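Local coordinates for protein endo-1,3-beta-glucanase (Streptomyces sioyaensis, PDB 3DGT) that probably hydrolyses internal beta-1,3-linkages of 1,3-beta-glucans, the chain described being the catalytic domain, of glycoside hydrolase family 16, at residues P109-T112 with G113-A117; Q216-A220 with N221-A225. All blocks are in the same frame, centred on the assembly; numbering follows the deposited sequence.

Contact 1 of 2, residues P109-T112 with G113-A117; sequences PNVT and GDAAA
Val-111 and Thr-112 run in extended form until Gly-113, where the chain reverses into a 3-10 turn, 114-116, that folds back beside them. Upstream, Asn-110 sits at the centre of an inverse gamma turn, in which Val-111 N makes a weak bond to Pro-109 O. Gly-113 has a positive phi of 69°, which favours glycine, and so it suits the point where the extended chain breaks. Its carbonyl then accepts the bond that closes the turn, Ala-116 N to Gly-113 O at 3.0 Å; a longer one follows from Ala-117 N to Asp-114 O at 3.3 Å. No hydrogen bond joins 109-112 to 113-117, and the side chains that meet across them do so by apolar contact.

The valine carries it with both branches. With chi1 at 60°, Val-111 CG2 stands anti to the backbone N and leans on the turn, 3.6 Å from Ala-115 CB. The other branch, Val-111 CG1, lies 3.8 Å from Ala-116 CB. The methyl group of Ala-116 also packs against the main chain, its CB 3.4 Å from Val-111 O. A beta-branched residue fits an extended backbone and offers two methyl groups to two successive alanines, whose short side chains let the turn come this near. At Thr-112 the bond from CA to CB points away from the turn, although CB still touches Gly-113; the exposed position suits a polar threonine.

Val-111 is buried further by Tyr-119 and His-264. Ala-115 makes a backbone hydrogen bond with Glu-261, and Thr-260 OG1 bonds to Ala-117 O, tying the turn to a second loop. Here a 3-10 turn entered through a glycine, with apolar side chains facing the extended chain before it, forms part of the connection from strand 99-107 to strand 119-127 in the family 16 beta-sandwich.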
loop_
_atom_site.group_PDB
_atom_site.type_symbol
_atom_site.label_atom_id
_atom_site.label_comp_id
_atom_site.label_asym_id
_atom_site.label_seq_id
_atom_site.Cartn_x
_atom_site.Cartn_y
_atom_site.Cartn_z
ATOM N N PRO A 109 -3.922 9.624 -7.054
ATOM C CA PRO A 109 -3.802 10.300 -8.348
ATOM C C PRO A 109 -5.049 11.111 -8.680
ATOM O O PRO A 109 -6.165 10.589 -8.659
ATOM C CB PRO A 109 -3.609 9.139 -9.322
ATOM C CG PRO A 109 -2.874 8.127 -8.514
ATOM C CD PRO A 109 -3.477 8.222 -7.130
ATOM N N ASN A 110 -4.857 12.395 -8.970
ATOM C CA ASN A 110 -5.982 13.304 -9.121
ATOM C C ASN A 110 -6.533 13.294 -10.532
ATOM O O ASN A 110 -6.235 14.161 -11.360
ATOM C CB ASN A 110 -5.612 14.716 -8.679
ATOM C CG ASN A 110 -6.810 15.624 -8.562
ATOM O OD1 ASN A 110 -7.952 15.222 -8.809
ATOM N ND2 ASN A 110 -6.556 16.856 -8.167
ATOM N N VAL A 111 -7.334 12.264 -10.778
ATOM C CA VAL A 111 -7.923 12.003 -12.084
ATOM C C VAL A 111 -9.194 11.177 -11.854
ATOM O O VAL A 111 -9.233 10.320 -10.973
ATOM C CB VAL A 111 -6.897 11.288 -13.014
ATOM C CG1 VAL A 111 -6.444 9.946 -12.437
ATOM C CG2 VAL A 111 -7.450 11.120 -14.427
ATOM N N THR A 112 -10.249 11.480 -12.607
ATOM C CA THR A 112 -11.537 10.801 -12.435
ATOM C C THR A 112 -12.117 10.443 -13.796
ATOM O O THR A 112 -11.624 10.907 -14.825
ATOM C CB THR A 112 -12.549 11.680 -11.658
ATOM O OG1 THR A 112 -12.795 12.877 -12.396
ATOM C CG2 THR A 112 -12.013 12.048 -10.276
ATOM N N GLY A 113 -13.161 9.625 -13.793
ATOM C CA GLY A 113 -13.894 9.293 -15.017
ATOM C C GLY A 113 -13.102 8.436 -15.977
ATOM O O GLY A 113 -12.241 7.657 -15.570
ATOM N N ASP A 114 -13.384 8.581 -17.269
ATOM C CA ASP A 114 -12.721 7.734 -18.269
ATOM C C ASP A 114 -11.201 7.877 -18.244
ATOM O O ASP A 114 -10.481 6.919 -18.508
ATOM C CB ASP A 114 -13.226 8.032 -19.688
ATOM C CG ASP A 114 -14.660 7.563 -19.928
ATOM O OD1 ASP A 114 -15.243 6.873 -19.065
ATOM O OD2 ASP A 114 -15.204 7.900 -21.005
ATOM N N ALA A 115 -10.721 9.074 -17.905
ATOM C CA ALA A 115 -9.286 9.349 -17.842
ATOM C C ALA A 115 -8.559 8.575 -16.741
ATOM O O ALA A 115 -7.345 8.389 -16.824
ATOM C CB ALA A 115 -9.059 10.846 -17.675
ATOM N N ALA A 116 -9.301 8.119 -15.731
ATOM C CA ALA A 116 -8.724 7.422 -14.582
ATOM C C ALA A 116 -8.754 5.915 -14.728
ATOM O O ALA A 116 -8.282 5.210 -13.838
ATOM C CB ALA A 116 -9.464 7.815 -13.323
ATOM N N ALA A 117 -9.318 5.402 -15.824
ATOM C CA ALA A 117 -9.560 3.969 -15.927
ATOM C C ALA A 117 -8.247 3.197 -15.896
ATOM O O ALA A 117 -7.346 3.420 -16.722
ATOM C CB ALA A 117 -10.360 3.649 -17.180
#

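Contact 2 of 2, residues Q216-A220 with N221-A225; sequences QTVTA and NQMDA. Unlike the reference sequence in segment 221-225: Gln-222 (reference His).
Ala-220, Asn-221 and Gln-222 form a 3-10 turn that ends strand 213-219 and leads, through the N-cap residue Asp-224, into helix 225-232. The turn is closed from the strand's last residue: Gln-222 N donates to Thr-219 O at 3.0 Å, a nearly straight bond (161°) that reaches the carbonyl from above its plane. A weak one follows, from Met-223 N to Ala-220 O at 3.3 Å.

Ala-220 marks the change of direction. Its backbone still pairs with Glu-204, and its small methyl group fits against Trp-228 of the helix that follows. Gln-222 runs extended back along the strand it has just left; its CB and CG lie 3.3 and 3.5 Å from Thr-219 O, and its side chain crosses that of Val-218 at about a right angle. The aliphatic stem thus packs beside the oxygen that the residue's own N-H engages, and Ile-175 is another neighbour. Met-223 bends its flexible thioether round so that CE comes to 4.3 Å from Val-218 CG1, while it also meets Trp-228 and the disulfide-bonded Cys-161 and Cys-169; an unbranched apolar chain can bridge such varied surfaces.

The polar side chains of Thr-219 and Asn-221 lie side by side, pointing the same way. A chi1 of 60° brings the amide of Asn-221 alongside the threonine, and this short side chain can reach back to a hydroxyl two residues earlier. There Thr-219 OG1 donates a hydrogen bond to Asn-221 OD1, at a short 2.6 Å and tilted out of the amide carbonyl plane.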
loop_
_atom_site.group_PDB
_atom_site.type_symbol
_atom_site.label_atom_id
_atom_site.label_comp_id
_atom_site.label_asym_id
_atom_site.label_seq_id
_atom_site.Cartn_x
_atom_site.Cartn_y
_atom_site.Cartn_z
ATOM N N GLN A 216 -12.303 -0.669 9.031
ATOM C CA GLN A 216 -12.163 -2.118 9.002
ATOM C C GLN A 216 -11.349 -2.589 10.188
ATOM O O GLN A 216 -10.285 -2.043 10.477
ATOM C CB GLN A 216 -11.513 -2.591 7.695
ATOM C CG GLN A 216 -11.256 -4.113 7.639
ATOM C CD GLN A 216 -12.543 -4.930 7.558
ATOM O OE1 GLN A 216 -13.409 -4.657 6.726
ATOM N NE2 GLN A 216 -12.674 -5.938 8.424
ATOM N N THR A 217 -11.876 -3.596 10.877
ATOM C CA THR A 217 -11.141 -4.269 11.937
ATOM C C THR A 217 -11.098 -5.760 11.627
ATOM O O THR A 217 -12.080 -6.345 11.148
ATOM C CB THR A 217 -11.773 -4.037 13.323
ATOM O OG1 THR A 217 -12.050 -2.642 13.507
ATOM C CG2 THR A 217 -10.828 -4.493 14.439
ATOM N N VAL A 218 -9.943 -6.356 11.890
ATOM C CA VAL A 218 -9.742 -7.792 11.728
ATOM C C VAL A 218 -9.269 -8.300 13.082
ATOM O O VAL A 218 -8.415 -7.688 13.710
ATOM C CB VAL A 218 -8.690 -8.101 10.625
ATOM C CG1 VAL A 218 -8.561 -9.606 10.389
ATOM C CG2 VAL A 218 -9.053 -7.392 9.315
ATOM N N THR A 219 -9.840 -9.405 13.554
ATOM C CA THR A 219 -9.387 -9.996 14.817
ATOM C C THR A 219 -8.881 -11.410 14.605
ATOM O O THR A 219 -9.306 -12.105 13.682
ATOM C CB THR A 219 -10.481 -9.992 15.899
ATOM O OG1 THR A 219 -11.597 -10.763 15.447
ATOM C CG2 THR A 219 -10.949 -8.579 16.214
ATOM N N ALA A 220 -7.977 -11.832 15.488
ATOM C CA ALA A 220 -7.292 -13.118 15.358
ATOM C C ALA A 220 -8.245 -14.295 15.339
ATOM O O ALA A 220 -7.951 -15.311 14.710
ATOM C CB ALA A 220 -6.282 -13.290 16.469
ATOM N N ASN A 221 -9.381 -14.169 16.021
ATOM C CA ASN A 221 -10.307 -15.282 16.136
ATOM C C ASN A 221 -11.135 -15.501 14.865
ATOM O O ASN A 221 -11.961 -16.428 14.815
ATOM C CB ASN A 221 -11.206 -15.107 17.363
ATOM C CG ASN A 221 -12.019 -13.840 17.306
ATOM O OD1 ASN A 221 -11.486 -12.751 17.080
ATOM N ND2 ASN A 221 -13.317 -13.969 17.512
ATOM N N GLN A 222 -10.908 -14.671 13.839
ATOM C CA GLN A 222 -11.554 -14.861 12.531
ATOM C C GLN A 222 -10.925 -15.998 11.741
ATOM O O GLN A 222 -11.411 -16.363 10.674
ATOM C CB GLN A 222 -11.532 -13.581 11.689
ATOM C CG GLN A 222 -12.464 -12.504 12.202
ATOM C CD GLN A 222 -12.532 -11.314 11.270
ATOM O OE1 GLN A 222 -13.222 -11.330 10.254
ATOM N NE2 GLN A 222 -11.818 -10.273 11.617
ATOM N N MET A 223 -9.827 -16.546 12.251
ATOM C CA MET A 223 -9.137 -17.653 11.589
ATOM C C MET A 223 -8.507 -18.535 12.664
ATOM O O MET A 223 -8.491 -18.157 13.839
ATOM C CB MET A 223 -8.082 -17.110 10.608
ATOM C CG MET A 223 -7.019 -16.230 11.262
ATOM S SD MET A 223 -6.221 -15.068 10.136
ATOM C CE MET A 223 -7.438 -13.761 10.100
ATOM N N ASP A 224 -8.000 -19.709 12.286
ATOM C CA ASP A 224 -7.344 -20.558 13.276
ATOM C C ASP A 224 -5.971 -20.008 13.687
ATOM O O ASP A 224 -5.435 -19.102 13.029
ATOM C CB ASP A 224 -7.327 -22.050 12.867
ATOM C CG ASP A 224 -6.463 -22.350 11.650
ATOM O OD1 ASP A 224 -5.540 -21.581 11.327
ATOM O OD2 ASP A 224 -6.697 -23.417 11.031
ATOM N N ALA A 225 -5.422 -20.537 14.780
ATOM C CA ALA A 225 -4.152 -20.068 15.326
ATOM C C ALA A 225 -3.015 -20.125 14.310
ATOM O O ALA A 225 -2.264 -19.164 14.176
ATOM C CB ALA A 225 -3.783 -20.852 16.595
#

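In the fold
Contact 1 comes first along the chain and closes well before contact 2 opens. Their centres lie 35 Å apart and their nearest atoms about 20 Å, without touching, each near the periphery of the same family 16 catalytic domain. The strands that lead into them are nevertheless connected: strand 99-107, before residues 109-117, pairs with 191-198, which pairs with 205-210, which pairs with 213-219, the strand that runs into residues 220-225. Contact 1 lies in the loop just after one strand and contact 2 at the end of another, one continuing to strand 119-127 and the other to helix 225-232. Neither adjoins the magnesium site formed by Asp-16, Gly-66 and Asp-269.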